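Local coordinates for putative mannose-1-phosphate guanylyl transferase (Thermus thermophilus, PDB 2CU2), which probably transfers a guanylyl group from GTP to mannose-1-phosphate, forming GDP-mannose, at residues Asn258-Ala261 against Leu262-Val265. Sequence-based numbering, arbitrary orientation.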
loop_
_atom_site.group_PDB
_atom_site.type_symbol
_atom_site.label_atom_id
_atom_site.label_comp_id
_atom_site.label_asym_id
_atom_site.label_seq_id
_atom_site.Cartn_x
_atom_site.Cartn_y
_atom_site.Cartn_z
ATOM N N ASN A 258 7.517 8.019 -15.465
ATOM C CA ASN A 258 7.357 7.669 -14.055
ATOM C C ASN A 258 5.909 7.839 -13.581
ATOM O O ASN A 258 5.038 8.292 -14.312
ATOM C CB ASN A 258 8.282 8.569 -13.234
ATOM C CG ASN A 258 7.845 10.003 -13.378
ATOM O OD1 ASN A 258 6.674 10.342 -13.230
ATOM N ND2 ASN A 258 8.828 10.869 -13.675
ATOM N N TRP A 259 5.671 7.405 -12.328
ATOM C CA TRP A 259 4.306 7.401 -11.805
ATOM C C TRP A 259 3.637 8.776 -11.889
ATOM O O TRP A 259 2.427 8.903 -12.022
ATOM C CB TRP A 259 4.352 6.933 -10.350
ATOM C CG TRP A 259 4.456 5.459 -10.285
ATOM C CD1 TRP A 259 5.564 4.709 -9.834
ATOM C CD2 TRP A 259 3.428 4.501 -10.636
ATOM N NE1 TRP A 259 5.332 3.371 -9.857
ATOM C CE2 TRP A 259 3.953 3.210 -10.377
ATOM C CE3 TRP A 259 2.137 4.623 -11.146
ATOM C CZ2 TRP A 259 3.179 2.087 -10.617
ATOM C CZ3 TRP A 259 1.365 3.500 -11.389
ATOM C CH2 TRP A 259 1.891 2.222 -11.125
ATOM N N ARG A 260 4.461 9.832 -11.759
ATOM C CA ARG A 260 3.900 11.178 -11.807
ATOM C C ARG A 260 3.257 11.475 -13.164
ATOM O O ARG A 260 2.410 12.346 -13.310
ATOM C CB ARG A 260 5.022 12.178 -11.530
ATOM C CG ARG A 260 4.547 13.366 -10.692
ATOM C CD ARG A 260 4.612 14.685 -11.471
ATOM N NE ARG A 260 3.489 15.554 -11.109
ATOM C CZ ARG A 260 3.763 16.631 -10.352
ATOM N NH1 ARG A 260 5.005 16.879 -9.974
ATOM N NH2 ARG A 260 2.772 17.449 -9.981
ATOM N N ALA A 261 3.718 10.735 -14.190
ATOM C CA ALA A 261 3.190 10.957 -15.532
ATOM C C ALA A 261 1.680 10.716 -15.590
ATOM O O ALA A 261 0.965 11.243 -16.432
ATOM C CB ALA A 261 3.904 10.000 -16.487
ATOM N N LEU A 262 1.209 9.847 -14.681
ATOM C CA LEU A 262 -0.218 9.558 -14.647
ATOM C C LEU A 262 -1.033 10.832 -14.406
ATOM O O LEU A 262 -2.106 11.031 -14.961
ATOM C CB LEU A 262 -0.472 8.552 -13.523
ATOM C CG LEU A 262 -0.425 7.101 -14.015
ATOM C CD1 LEU A 262 0.978 6.672 -14.449
ATOM C CD2 LEU A 262 -0.870 6.096 -12.951
ATOM N N GLU A 263 -0.502 11.680 -13.530
ATOM C CA GLU A 263 -1.189 12.916 -13.214
ATOM C C GLU A 263 -1.182 13.830 -14.441
ATOM O O GLU A 263 -2.211 14.396 -14.810
ATOM C CB GLU A 263 -0.511 13.606 -12.034
ATOM C CG GLU A 263 -1.068 14.975 -11.719
ATOM C CD GLU A 263 -0.451 15.561 -10.461
ATOM O OE1 GLU A 263 -0.615 14.962 -9.378
ATOM O OE2 GLU A 263 0.201 16.616 -10.557
ATOM N N ARG A 264 -0.019 13.962 -15.072
ATOM C CA ARG A 264 0.114 14.805 -16.254
ATOM C C ARG A 264 -0.828 14.322 -17.346
ATOM O O ARG A 264 -1.528 15.115 -17.984
ATOM C CB ARG A 264 1.557 14.780 -16.774
ATOM C CG ARG A 264 2.601 15.241 -15.755
ATOM C CD ARG A 264 3.948 15.489 -16.414
ATOM N NE ARG A 264 4.447 14.308 -17.121
ATOM C CZ ARG A 264 5.566 13.659 -16.808
ATOM N NH1 ARG A 264 6.319 14.069 -15.792
ATOM N NH2 ARG A 264 5.938 12.597 -17.514
ATOM N N VAL A 265 -0.850 13.014 -17.562
ATOM C CA VAL A 265 -1.710 12.460 -18.591
ATOM C C VAL A 265 -3.184 12.770 -18.325
ATOM O O VAL A 265 -3.919 13.090 -19.252
ATOM C CB VAL A 265 -1.511 10.937 -18.727
ATOM C CG1 VAL A 265 -2.574 10.357 -19.663
ATOM C CG2 VAL A 265 -0.112 10.647 -19.274
HETATM O O HOH W 1 9.370 13.588 -15.681
#
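Arg260 and Glu263, three residues apart, form a salt bridge at the start of helix 261-266, with Arg260 NH2 2.8 Å from Glu263 OE2. The carboxylate oxygen lies in the guanidinium plane, while the two flat groups stand almost perpendicular (88°). Glu263 reaches there on an extended chain, CG anti to the backbone N (chi1 174°), and its OE1 also pairs with Lys320.

Arg264, bent at chi3, lays one guanidinium face, toward its rim, over Ala261 CA, with NH2 3.5 Å from Ala261 CB. Its main charge partner is Asp254, while its NH1 shares a water with Asn258 ND2, the latter bond weak.

Among apolar side chains, Leu262 packs on Trp259, its CD2 meeting the ring edge at CZ3, 3.8 Å away and near the ring plane. The indole NE1 bonds to Trp17 O.

Leu262 N bonds to Trp259 O at 3.1 Å and Val265 N to Ala261 O at 2.8 Å, the latter nearly straight (165°). Asn258 OD1 accepts weakly from Arg260 N and Ala261 N. This is a type I turn, Asn258 to Ala261, leading into helix 261-266, with the Asn258 side chain capping the helix start, in touch with strands 253-254, 290-293 and 306-311, the last two from the C-terminal sheet.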